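Local coordinates for protein 5-carboxymethyl-2-hydroxymuconate delta-isomerase (Mycobacterium smegmatis, PDB 4PFZ) that probably acts as a metal-dependent isomerase or acetylpyruvate hydrolase of the fumarylacetoacetate hydrolase family, at residues 236-241 with 248-253; 107-112 with 230-235; 57-62 with 212-217; 143-148 with 156-161; 118-123 with 131-136. One frame throughout, in Å; residues are numbered along the deposited sequence. Where two conformers were deposited one is given.

Contact 1: 236-241 with 248-253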
# COMPACT_ATOMS: atom_id res chain seq x y z
N GLY B 236 -1.23 -14.78 24.27
CA GLY B 236 -0.42 -15.87 24.80
C GLY B 236 -0.16 -17.02 23.85
O GLY B 236 0.60 -17.94 24.17
N ASP B 237 -0.79 -16.99 22.67
CA ASP B 237 -0.50 -18.01 21.65
C ASP B 237 0.84 -17.80 20.98
O ASP B 237 1.42 -16.71 21.02
CB ASP B 237 -1.57 -18.04 20.56
CG ASP B 237 -2.88 -18.63 21.02
OD1 ASP B 237 -2.90 -19.31 22.07
OD2 ASP B 237 -3.89 -18.40 20.32
N THR B 238 1.34 -18.86 20.35
CA THR B 238 2.47 -18.77 19.46
C THR B 238 2.03 -19.39 18.14
O THR B 238 1.47 -20.48 18.11
CB THR B 238 3.72 -19.51 20.01
OG1 THR B 238 4.02 -19.04 21.33
CG2 THR B 238 4.92 -19.27 19.12
N VAL B 239 2.25 -18.66 17.04
CA VAL B 239 1.91 -19.16 15.72
C VAL B 239 3.20 -19.44 14.95
O VAL B 239 4.07 -18.58 14.88
CB VAL B 239 1.06 -18.17 14.90
CG1 VAL B 239 0.56 -18.83 13.61
CG2 VAL B 239 -0.09 -17.65 15.73
N SER B 240 3.31 -20.65 14.41
CA SER B 240 4.48 -21.03 13.63
C SER B 240 4.10 -21.54 12.25
O SER B 240 3.35 -22.51 12.12
CB SER B 240 5.30 -22.07 14.38
OG SER B 240 5.98 -21.47 15.47
N ILE B 241 4.62 -20.88 11.22
CA ILE B 241 4.34 -21.27 9.85
C ILE B 241 5.60 -21.81 9.21
O ILE B 241 6.63 -21.14 9.19
CB ILE B 241 3.81 -20.08 9.01
CG1 ILE B 241 2.56 -19.49 9.68
CG2 ILE B 241 3.51 -20.54 7.58
CD1 ILE B 241 2.32 -18.04 9.33
N THR B 248 10.93 -21.79 9.14
CA THR B 248 9.76 -21.57 9.97
C THR B 248 9.69 -20.13 10.46
O THR B 248 10.67 -19.59 10.94
CB THR B 248 9.77 -22.53 11.19
OG1 THR B 248 9.85 -23.89 10.74
CG2 THR B 248 8.53 -22.36 12.04
N LEU B 249 8.53 -19.51 10.29
CA LEU B 249 8.25 -18.16 10.78
C LEU B 249 7.40 -18.25 12.04
O LEU B 249 6.27 -18.73 12.00
CB LEU B 249 7.55 -17.33 9.70
CG LEU B 249 6.99 -15.96 10.10
CD1 LEU B 249 8.09 -15.02 10.55
CD2 LEU B 249 6.22 -15.37 8.94
N THR B 250 7.95 -17.78 13.16
CA THR B 250 7.29 -17.87 14.47
C THR B 250 7.03 -16.49 15.09
O THR B 250 7.92 -15.64 15.10
CB THR B 250 8.14 -18.72 15.44
OG1 THR B 250 8.22 -20.06 14.95
CG2 THR B 250 7.54 -18.74 16.83
N ASN B 251 5.81 -16.27 15.58
CA ASN B 251 5.48 -15.03 16.29
C ASN B 251 4.61 -15.31 17.50
O ASN B 251 3.66 -16.09 17.42
CB ASN B 251 4.74 -14.04 15.39
CG ASN B 251 5.55 -13.66 14.18
OD1 ASN B 251 5.45 -14.31 13.14
ND2 ASN B 251 6.36 -12.60 14.31
N PRO B 252 4.94 -14.67 18.64
CA PRO B 252 4.01 -14.76 19.76
C PRO B 252 2.84 -13.82 19.50
O PRO B 252 2.90 -13.03 18.55
CB PRO B 252 4.85 -14.30 20.95
CG PRO B 252 5.84 -13.35 20.36
CD PRO B 252 6.16 -13.93 18.98
N VAL B 253 1.81 -13.92 20.32
CA VAL B 253 0.59 -13.13 20.16
C VAL B 253 0.20 -12.50 21.48
O VAL B 253 0.18 -13.17 22.51
CB VAL B 253 -0.57 -14.01 19.63
CG1 VAL B 253 -1.85 -13.19 19.45
CG2 VAL B 253 -0.18 -14.66 18.32
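Ser-240 and Thr-250 each turn the hydroxyl anti to the carbonyl carbon, beside the backbone N (chi1 -73° and -64°), and this brings Ser-240 OG to 2.7 Å from Thr-250 OG1 across the antiparallel beta hairpin of strands 238-243 and 247-255. Either hydroxyl could donate in this hydrogen bond. The torsion at Thr-250 also puts its methyl anti to the backbone N, where Thr-250 CG2 meets Thr-238 CG2 at 3.5 Å. These side chains share one face of the hairpin with Pro-252.

The backbone pairing is regular. Val-239 and Asn-251 form a hydrogen-bonded pair with two bonds of 3.0 Å, Val-239 N to Asn-251 O and Asn-251 N to Val-239 O. Ile-241 and Leu-249 repeat it more tightly, Ile-241 N reaching Leu-249 O at 2.8 Å. At the other end Gly-236 N gives a bond to Val-253 O, but the bond from Val-253 N to Asp-237 O is bent and weak.

Val-239, Ile-241, Leu-249 and Asn-251 occupy the other face. The first three pack on Ile-139 and Asn-141 of strand 134-145, so this face is the buried one. The amide of Asn-251 is tied down there, ND2 bonding to Val-97 O and Gly-94 O. Closer to the open end, Val-239 and Val-253 touch through their methyls, CG2 to CG2, at 4.0 Å.

Contact 2: 107-112 with 230-235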
# COMPACT_ATOMS: atom_id res chain seq x y z
N PRO B 107 -13.10 -12.56 15.81
CA PRO B 107 -11.81 -13.19 16.06
C PRO B 107 -10.75 -12.65 15.11
O PRO B 107 -11.09 -12.11 14.07
CB PRO B 107 -12.09 -14.66 15.76
CG PRO B 107 -13.08 -14.59 14.63
CD PRO B 107 -13.92 -13.35 14.87
N VAL B 108 -9.48 -12.80 15.46
CA VAL B 108 -8.39 -12.47 14.56
C VAL B 108 -7.79 -13.79 14.11
O VAL B 108 -7.50 -14.66 14.94
CB VAL B 108 -7.34 -11.57 15.26
CG1 VAL B 108 -6.12 -11.35 14.38
CG2 VAL B 108 -7.96 -10.21 15.64
N HIS B 109 -7.61 -13.96 12.80
CA HIS B 109 -7.18 -15.25 12.25
C HIS B 109 -5.74 -15.26 11.73
O HIS B 109 -5.26 -14.28 11.18
CB HIS B 109 -8.12 -15.67 11.10
CG HIS B 109 -9.41 -16.27 11.56
ND1 HIS B 109 -10.29 -16.88 10.69
CD2 HIS B 109 -9.96 -16.38 12.79
CE1 HIS B 109 -11.33 -17.34 11.37
NE2 HIS B 109 -11.16 -17.04 12.64
N HIS B 110 -5.06 -16.39 11.94
CA HIS B 110 -3.78 -16.65 11.27
C HIS B 110 -4.04 -17.10 9.84
O HIS B 110 -5.02 -17.78 9.58
CB HIS B 110 -2.97 -17.72 12.01
CG HIS B 110 -3.68 -19.03 12.16
ND1 HIS B 110 -3.89 -19.90 11.11
CD2 HIS B 110 -4.22 -19.63 13.25
CE1 HIS B 110 -4.55 -20.96 11.53
NE2 HIS B 110 -4.75 -20.83 12.83
N GLU B 111 -3.15 -16.72 8.92
CA GLU B 111 -3.21 -17.21 7.54
C GLU B 111 -1.81 -17.44 6.99
O GLU B 111 -1.20 -16.53 6.43
CB GLU B 111 -3.95 -16.21 6.63
CG GLU B 111 -5.38 -15.92 7.06
CD GLU B 111 -6.24 -15.27 5.98
OE1 GLU B 111 -5.68 -14.78 4.98
OE2 GLU B 111 -7.48 -15.25 6.14
N GLY B 112 -1.28 -18.64 7.16
CA GLY B 112 0.06 -18.93 6.68
C GLY B 112 0.08 -18.90 5.17
O GLY B 112 -0.84 -19.41 4.52
N VAL B 230 -7.74 -21.78 8.45
CA VAL B 230 -7.58 -20.49 9.10
C VAL B 230 -8.38 -20.51 10.40
O VAL B 230 -9.49 -21.06 10.47
CB VAL B 230 -8.02 -19.31 8.19
CG1 VAL B 230 -7.09 -19.19 6.98
CG2 VAL B 230 -9.47 -19.47 7.76
N GLY B 231 -7.79 -19.97 11.45
CA GLY B 231 -8.38 -20.08 12.76
C GLY B 231 -7.92 -18.97 13.68
O GLY B 231 -7.00 -18.23 13.34
N PRO B 232 -8.55 -18.86 14.85
CA PRO B 232 -8.25 -17.74 15.74
C PRO B 232 -6.90 -17.84 16.44
O PRO B 232 -6.34 -18.93 16.63
CB PRO B 232 -9.39 -17.81 16.76
CG PRO B 232 -9.77 -19.26 16.79
CD PRO B 232 -9.61 -19.73 15.38
N ILE B 233 -6.38 -16.68 16.80
CA ILE B 233 -5.21 -16.59 17.67
C ILE B 233 -5.55 -15.64 18.82
O ILE B 233 -6.23 -14.63 18.62
CB ILE B 233 -3.97 -16.09 16.89
CG1 ILE B 233 -4.25 -14.74 16.24
CG2 ILE B 233 -3.60 -17.09 15.80
CD1 ILE B 233 -3.03 -14.15 15.55
N GLU B 234 -5.09 -15.99 20.02
CA GLU B 234 -5.44 -15.23 21.21
C GLU B 234 -4.20 -14.88 22.02
O GLU B 234 -3.14 -15.45 21.80
CB GLU B 234 -6.42 -16.02 22.08
CG GLU B 234 -7.79 -16.25 21.46
CD GLU B 234 -8.62 -14.98 21.36
OE1 GLU B 234 -8.30 -13.99 22.06
OE2 GLU B 234 -9.59 -14.97 20.57
N ASP B 235 -4.35 -13.93 22.94
CA ASP B 235 -3.28 -13.52 23.85
C ASP B 235 -2.54 -14.73 24.45
O ASP B 235 -3.16 -15.62 25.04
CB ASP B 235 -3.86 -12.62 24.94
CG ASP B 235 -2.83 -12.13 25.94
OD1 ASP B 235 -2.00 -11.26 25.58
OD2 ASP B 235 -2.86 -12.57 27.11
O HOH W 1 -9.06 -13.80 17.97
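Strand 108-118 meets the brief, weakly bonded strand 231-232 in a short, irregular antiparallel beta contact centred on His-109 and Pro-232, a non-hydrogen-bonded pair whose side chains diverge. Two backbone bonds flank that pair: Ile-233 N to Val-108 O and His-110 N to Gly-231 O, both 3.0 Å.

Both histidine rings lie against the Gly-231 backbone. His-109 lays its ring face over Gly-231, whose CA sits 4.0 Å from the ring centroid and almost on the normal, a CH-pi contact. His-110 has CG between its backbone N and carbonyl carbon (chi1 58°), which turns the ring to Gly-231, with Gly-231 N over one face, near the rim. Its edge takes the CG2 methyl of Ile-233, CG2 to His-110 CD2 at 3.7 Å. One water bridges Val-108 N, Ile-233 O and Glu-234 OE2.

Strand 134-145 pairs with 107-112 through His-109 and Ser-144 and through Glu-111 and Asp-142. His-110 ND1 bonds to Gln-192 of strand 189-195, while Val-108 and Ile-233 both pack on Leu-101 of strand 99-101.

Contact 3: 57-62 with 212-217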
# COMPACT_ATOMS: atom_id res chain seq x y z
N ALA B 57 9.74 -3.81 2.26
CA ALA B 57 8.78 -3.80 1.16
C ALA B 57 8.09 -2.44 1.06
O ALA B 57 7.64 -1.91 2.05
CB ALA B 57 7.73 -4.91 1.34
N SER B 58 8.00 -1.91 -0.15
CA SER B 58 7.23 -0.68 -0.37
C SER B 58 5.73 -0.98 -0.32
O SER B 58 4.92 -0.17 0.16
CB SER B 58 7.62 -0.03 -1.70
OG SER B 58 6.87 -0.56 -2.78
N LYS B 59 5.36 -2.14 -0.84
CA LYS B 59 3.98 -2.59 -0.74
C LYS B 59 3.90 -4.11 -0.63
O LYS B 59 4.83 -4.83 -1.00
CB LYS B 59 3.14 -2.11 -1.94
CG LYS B 59 3.66 -2.49 -3.32
CD LYS B 59 2.74 -1.89 -4.41
CE LYS B 59 3.37 -1.93 -5.81
NZ LYS B 59 4.76 -1.40 -5.83
N VAL B 60 2.77 -4.56 -0.10
CA VAL B 60 2.52 -5.96 0.06
C VAL B 60 1.22 -6.25 -0.64
O VAL B 60 0.19 -5.69 -0.25
CB VAL B 60 2.41 -6.37 1.54
CG1 VAL B 60 2.01 -7.85 1.65
CG2 VAL B 60 3.71 -6.09 2.26
N ILE B 61 1.26 -7.11 -1.65
CA ILE B 61 0.07 -7.55 -2.36
C ILE B 61 -0.29 -8.94 -1.87
O ILE B 61 0.58 -9.79 -1.69
CB ILE B 61 0.30 -7.61 -3.90
CG1 ILE B 61 0.55 -6.20 -4.43
CG2 ILE B 61 -0.93 -8.16 -4.61
CD1 ILE B 61 2.01 -5.79 -4.42
N ALA B 62 -1.57 -9.18 -1.66
CA ALA B 62 -1.97 -10.52 -1.26
C ALA B 62 -3.16 -11.00 -2.06
O ALA B 62 -3.91 -10.21 -2.61
CB ALA B 62 -2.27 -10.54 0.23
N ALA B 212 0.40 -6.72 -14.30
CA ALA B 212 -0.43 -6.14 -15.36
C ALA B 212 -1.19 -4.93 -14.80
O ALA B 212 -1.50 -3.99 -15.52
CB ALA B 212 -1.41 -7.18 -15.94
N VAL B 213 -1.47 -4.98 -13.50
CA VAL B 213 -2.17 -3.90 -12.81
C VAL B 213 -1.24 -2.75 -12.42
O VAL B 213 -1.51 -1.57 -12.69
CB VAL B 213 -2.87 -4.43 -11.54
CG1 VAL B 213 -3.54 -3.29 -10.79
CG2 VAL B 213 -3.87 -5.54 -11.87
N MET B 214 -0.14 -3.10 -11.76
CA MET B 214 0.72 -2.10 -11.11
C MET B 214 2.20 -2.42 -11.27
O MET B 214 2.59 -3.58 -11.36
CB MET B 214 0.37 -2.00 -9.63
CG MET B 214 0.74 -3.25 -8.83
SD MET B 214 0.17 -3.10 -7.12
CE MET B 214 -1.59 -3.35 -7.32
N THR B 215 3.02 -1.38 -11.30
CA THR B 215 4.46 -1.53 -11.33
C THR B 215 4.92 -2.20 -10.03
O THR B 215 4.57 -1.76 -8.95
CB THR B 215 5.18 -0.16 -11.52
OG1 THR B 215 5.04 0.28 -12.88
CG2 THR B 215 6.66 -0.27 -11.20
N LEU B 216 5.69 -3.28 -10.16
CA LEU B 216 6.27 -3.94 -9.00
C LEU B 216 7.73 -3.54 -8.82
O LEU B 216 8.49 -3.52 -9.77
CB LEU B 216 6.15 -5.47 -9.12
CG LEU B 216 4.73 -6.03 -9.15
CD1 LEU B 216 4.74 -7.56 -9.32
CD2 LEU B 216 4.01 -5.66 -7.88
N LEU B 217 8.09 -3.19 -7.59
CA LEU B 217 9.43 -2.70 -7.26
C LEU B 217 10.22 -3.74 -6.50
O LEU B 217 9.62 -4.57 -5.81
CB LEU B 217 9.35 -1.44 -6.39
CG LEU B 217 9.26 -0.05 -7.02
CD1 LEU B 217 8.14 0.04 -8.00
CD2 LEU B 217 9.08 0.98 -5.91
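Lys-59 reaches from the start of strand 60-63 to Met-214 and Thr-215, in the loop that follows helix 203-213, in the fumarylacetoacetate hydrolase fold. This is a contact of side chains, with no backbone pairing between 57-62 and 212-217.

The polar part centres on the lysine ammonium, and every contact of this side chain is that of the conformer described. Lys-59 NZ donates to Thr-215 O at 3.1 Å and lies in the plane of that carbonyl. The same nitrogen makes a salt bridge with Asp-220, whose carboxylate also takes Ser-58 OG and Leu-217 N. One acidic side chain thus joins both segments, and it would help to offset the lysine charge. Thr-215 OG1 is hydrogen-bonded to Asp-162 of the second subunit.

The apolar part runs alongside. Lys-59 leaves its backbone with CG between the N and the carbonyl carbon (chi1 56°) and stays extended until a bend at chi4, and its chain slides past Met-214 in the opposite direction, CE to SD at 3.7 Å. Met-214 SD also lies 4.1 Å from Ile-61 CG1. The sulfur is therefore bordered by the lysine methylenes and by Ile-61, and Met-156 of the second subunit packs on the same methionine. Farther along, Ile-61 and Leu-216 meet methyl to methyl, CD1 to CD2 at 4.0 Å.

Contact 4: 143-148 with 156-161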
# COMPACT_ATOMS: atom_id res chain seq x y z
N VAL B 143 -2.47 -11.94 8.75
CA VAL B 143 -3.29 -11.84 9.96
C VAL B 143 -4.52 -10.99 9.66
O VAL B 143 -4.42 -9.92 9.03
CB VAL B 143 -2.51 -11.23 11.15
CG1 VAL B 143 -3.36 -11.18 12.39
CG2 VAL B 143 -1.25 -12.06 11.44
N SER B 144 -5.69 -11.45 10.11
CA SER B 144 -6.94 -10.90 9.61
C SER B 144 -7.98 -10.78 10.71
O SER B 144 -8.32 -11.77 11.34
CB SER B 144 -7.47 -11.78 8.47
OG SER B 144 -6.52 -11.92 7.42
N ALA B 145 -8.47 -9.57 10.97
CA ALA B 145 -9.59 -9.42 11.90
C ALA B 145 -10.89 -9.74 11.16
O ALA B 145 -11.40 -8.91 10.42
CB ALA B 145 -9.63 -8.00 12.48
N ARG B 146 -11.41 -10.95 11.34
CA ARG B 146 -12.53 -11.43 10.51
C ARG B 146 -13.82 -10.62 10.68
O ARG B 146 -14.60 -10.50 9.74
CB ARG B 146 -12.84 -12.90 10.80
CG ARG B 146 -11.68 -13.87 10.61
CD ARG B 146 -11.01 -13.71 9.24
NE ARG B 146 -11.96 -13.77 8.13
CZ ARG B 146 -12.34 -14.90 7.54
NH1 ARG B 146 -11.88 -16.07 7.95
NH2 ARG B 146 -13.20 -14.85 6.53
N ASP B 147 -14.06 -10.09 11.88
CA ASP B 147 -15.26 -9.30 12.11
C ASP B 147 -15.24 -8.02 11.27
O ASP B 147 -16.26 -7.63 10.68
CB ASP B 147 -15.40 -8.95 13.60
CG ASP B 147 -14.11 -8.39 14.21
OD1 ASP B 147 -13.01 -8.66 13.68
OD2 ASP B 147 -14.20 -7.68 15.24
N GLN B 148 -14.08 -7.38 11.21
CA GLN B 148 -13.91 -6.14 10.46
C GLN B 148 -14.02 -6.39 8.96
O GLN B 148 -14.51 -5.53 8.23
CB GLN B 148 -12.55 -5.50 10.78
CG GLN B 148 -12.43 -5.16 12.26
CD GLN B 148 -11.09 -4.56 12.63
OE1 GLN B 148 -10.22 -4.37 11.77
NE2 GLN B 148 -10.92 -4.26 13.91
N MET B 156 -9.16 -4.40 3.65
CA MET B 156 -7.93 -3.69 3.97
C MET B 156 -7.78 -3.44 5.49
O MET B 156 -6.75 -3.78 6.05
CB MET B 156 -7.86 -2.35 3.21
CG MET B 156 -6.45 -1.73 3.20
SD MET B 156 -6.01 -0.87 4.74
CE MET B 156 -6.84 0.68 4.49
N ARG B 157 -8.78 -2.83 6.13
CA ARG B 157 -8.67 -2.52 7.56
C ARG B 157 -8.40 -3.80 8.35
O ARG B 157 -7.47 -3.85 9.17
CB ARG B 157 -9.92 -1.83 8.12
CG ARG B 157 -9.83 -1.67 9.64
CD ARG B 157 -10.89 -0.72 10.20
NE ARG B 157 -12.24 -1.26 10.13
CZ ARG B 157 -12.97 -1.60 11.18
NH1 ARG B 157 -14.20 -2.08 11.02
NH2 ARG B 157 -12.48 -1.46 12.41
N ALA B 158 -9.20 -4.82 8.07
CA ALA B 158 -9.09 -6.09 8.77
C ALA B 158 -7.68 -6.68 8.70
O ALA B 158 -7.27 -7.40 9.61
CB ALA B 158 -10.08 -7.07 8.22
N LYS B 159 -6.97 -6.41 7.61
CA LYS B 159 -5.68 -7.03 7.38
C LYS B 159 -4.55 -6.03 7.49
O LYS B 159 -3.39 -6.37 7.24
CB LYS B 159 -5.66 -7.70 6.01
CG LYS B 159 -6.67 -8.84 5.85
CD LYS B 159 -6.80 -9.23 4.40
CE LYS B 159 -7.65 -10.47 4.19
NZ LYS B 159 -6.98 -11.70 4.69
N GLY B 160 -4.88 -4.80 7.90
CA GLY B 160 -3.94 -3.70 7.82
C GLY B 160 -3.39 -3.15 9.12
O GLY B 160 -2.63 -2.18 9.11
N HIS B 161 -3.76 -3.76 10.24
CA HIS B 161 -3.29 -3.26 11.54
C HIS B 161 -1.78 -3.40 11.66
O HIS B 161 -1.18 -4.24 11.00
CB HIS B 161 -3.99 -3.99 12.68
CG HIS B 161 -5.47 -3.76 12.71
ND1 HIS B 161 -6.04 -2.73 13.43
CD2 HIS B 161 -6.49 -4.41 12.11
CE1 HIS B 161 -7.35 -2.75 13.27
NE2 HIS B 161 -7.65 -3.77 12.47
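Gln-148 and His-161 meet tip to tip: His-161 NE2 donates to Gln-148 OE1 at 2.7 Å, almost straight, and approaches in the amide plane on a lone pair. The oxygen lies in the plane of the imidazole, yet the amide and ring planes are turned 49° apart. Gln-148 has CG anti to its carbonyl carbon (chi1 -60°) and an extended chain beyond, which carries the amide out to the histidine.

A second flat group lies across the glutamine. In the conformer described, the Arg-157 guanidinium stacks on the Gln-148 amide with planes only 12° apart, and Arg-157 NH2 comes within 3.4 Å of Gln-148 CD. Arg-157 NE is held by a salt bridge to Asp-152. The amide is thus held at its oxygen by one bond from the histidine and faced by the guanidinium.

On the other flank, Lys-159 bends at chi4 so that NZ donates a hydrogen bond to Ser-144 OG at 2.8 Å. Asp-142 serves both partners, its carboxylate in a salt bridge with the lysine and its backbone O bonded to the serine hydroxyl. In between, Ala-145 N, at the N-cap position, donates to Ala-158 O at 2.8 Å.

The short, weakly bonded helix 156-159 lies against the end of strand 134-145 and the first turn of helix 146-152. Val-143 packs on Val-108 of strand 108-118, and Trp-209 of the second subunit packs on Arg-157.

Contact 5: 118-123 with 131-136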
# COMPACT_ATOMS: atom_id res chain seq x y z
N ILE B 118 9.78 -9.75 -4.98
CA ILE B 118 10.21 -9.18 -6.26
C ILE B 118 11.64 -8.66 -6.16
O ILE B 118 12.00 -8.02 -5.18
CB ILE B 118 9.26 -8.01 -6.68
CG1 ILE B 118 7.84 -8.54 -6.89
CG2 ILE B 118 9.76 -7.32 -7.94
CD1 ILE B 118 7.73 -9.56 -8.05
N GLY B 119 12.46 -8.95 -7.17
CA GLY B 119 13.85 -8.54 -7.15
C GLY B 119 14.20 -7.50 -8.21
O GLY B 119 15.31 -7.00 -8.24
N ARG B 120 13.25 -7.18 -9.08
CA ARG B 120 13.51 -6.24 -10.17
C ARG B 120 12.25 -5.46 -10.51
O ARG B 120 11.15 -5.99 -10.44
CB ARG B 120 14.01 -6.97 -11.42
CG ARG B 120 15.47 -7.36 -11.38
CD ARG B 120 15.81 -8.32 -12.51
NE ARG B 120 15.61 -7.73 -13.83
CZ ARG B 120 15.55 -8.44 -14.96
NH1 ARG B 120 15.66 -9.76 -14.91
NH2 ARG B 120 15.38 -7.83 -16.12
N PRO B 121 12.42 -4.18 -10.88
CA PRO B 121 11.25 -3.40 -11.30
C PRO B 121 10.59 -4.07 -12.49
O PRO B 121 11.30 -4.53 -13.39
CB PRO B 121 11.85 -2.03 -11.68
CG PRO B 121 13.29 -2.27 -11.87
CD PRO B 121 13.68 -3.43 -11.02
N CYS B 122 9.27 -4.17 -12.48
CA CYS B 122 8.60 -4.78 -13.61
C CYS B 122 7.14 -4.41 -13.76
O CYS B 122 6.46 -4.01 -12.81
CB CYS B 122 8.71 -6.30 -13.54
SG CYS B 122 8.17 -6.99 -11.99
N LYS B 123 6.69 -4.56 -15.00
CA LYS B 123 5.34 -4.25 -15.41
C LYS B 123 5.02 -5.21 -16.54
O LYS B 123 5.89 -5.51 -17.34
CB LYS B 123 5.24 -2.78 -15.87
CG LYS B 123 3.83 -2.29 -16.15
CD LYS B 123 3.04 -2.14 -14.84
CE LYS B 123 1.59 -1.80 -15.13
NZ LYS B 123 1.48 -0.67 -16.11
N ALA B 131 9.86 -15.85 -12.97
CA ALA B 131 11.06 -16.13 -12.18
C ALA B 131 12.20 -15.15 -12.48
O ALA B 131 13.06 -14.93 -11.63
CB ALA B 131 11.52 -17.57 -12.43
N GLU B 132 12.21 -14.58 -13.69
CA GLU B 132 13.20 -13.57 -14.07
C GLU B 132 13.16 -12.35 -13.15
O GLU B 132 14.16 -11.66 -12.98
CB GLU B 132 12.98 -13.14 -15.53
CG GLU B 132 13.04 -14.29 -16.53
CD GLU B 132 13.02 -13.83 -17.98
OE1 GLU B 132 13.12 -12.60 -18.22
OE2 GLU B 132 12.89 -14.69 -18.88
N PHE B 133 12.00 -12.09 -12.54
CA PHE B 133 11.83 -10.88 -11.75
C PHE B 133 11.65 -11.16 -10.27
O PHE B 133 11.35 -10.25 -9.49
CB PHE B 133 10.64 -10.07 -12.27
CG PHE B 133 10.80 -9.64 -13.70
CD1 PHE B 133 10.43 -10.48 -14.73
CD2 PHE B 133 11.38 -8.42 -14.00
CE1 PHE B 133 10.60 -10.10 -16.06
CE2 PHE B 133 11.56 -8.03 -15.32
CZ PHE B 133 11.17 -8.86 -16.35
N ILE B 134 11.85 -12.42 -9.89
CA ILE B 134 11.65 -12.82 -8.50
C ILE B 134 12.98 -13.05 -7.81
O ILE B 134 13.79 -13.85 -8.26
CB ILE B 134 10.81 -14.12 -8.40
CG1 ILE B 134 9.37 -13.86 -8.83
CG2 ILE B 134 10.85 -14.67 -6.99
CD1 ILE B 134 8.53 -15.13 -8.91
N LEU B 135 13.20 -12.35 -6.70
CA LEU B 135 14.43 -12.51 -5.94
C LEU B 135 14.47 -13.86 -5.23
O LEU B 135 15.47 -14.58 -5.27
CB LEU B 135 14.58 -11.38 -4.91
CG LEU B 135 15.73 -11.62 -3.92
CD1 LEU B 135 17.08 -11.51 -4.64
CD2 LEU B 135 15.67 -10.68 -2.74
N GLY B 136 13.37 -14.18 -4.57
CA GLY B 136 13.29 -15.41 -3.81
C GLY B 136 11.97 -15.53 -3.10
O GLY B 136 11.03 -14.79 -3.39
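The base of the connection between strands 108-118 and 134-145, an antiparallel beta hairpin with a long loop, is closed here by Gly-119 and Phe-133. Gly-119 N donates to Phe-133 O at 2.9 Å; the bond is straight at the hydrogen, but the donor stands above the carbonyl plane instead of on a lone pair. Next to it Ile-118 and Ile-134 form a non-hydrogen-bonded pair, with side chains that diverge. Leu-135 lays its CB against Gly-119 CA at 3.7 Å.

Phe-133 is gripped by side chains of the loop. The Arg-120 chain bends at chi3 (63°), which folds the guanidinium onto the ring in an offset stack: centres 4.6 Å apart, planes at 30°, Phe-133 CE2 over one guanidinium face. Arg-120 NH1 also reaches Glu-132 O at 3.1 Å, a bent and weak bond. Cys-122 carries SG between its backbone N and carbonyl carbon, the crowded position, and its CB touches Phe-133 CD2 at 3.4 Å. The sulfur itself makes an oblique sulfur-aromatic contact, 4.7 Å from the ring centroid. The buried backbone N of Arg-120 has no partner in the model.

Val-125 packs on Phe-133. Just beyond the closing bond, Leu-135 and Gly-136 both face Val-117, the arrangement of a classic beta bulge in a hairpin strand.

The five contacts fall into two groups. Contacts 1 and 2 lie 10 Å apart between centres and touch, Val-239 CG2 meeting Ile-233 CG2 at 3.6 Å. Contact 2 joins contact 4, 11 Å away between centres, through a probable hydrogen bond from His-109 N to Ser-144 O of 2.7 Å; Glu-111 and Asp-142, probable metal-site residues with no metal among the atoms described, lie close here, with Lys-159 as a nearby counter-charge. Contacts 3 and 5 form the other group, with centres 11 Å apart and a probable hydrogen bond of 2.9 Å from Leu-216 N to Cys-122 O. Strand 134-145 runs between contacts 5 and 4. Contacts 3 and 4 both meet the second subunit.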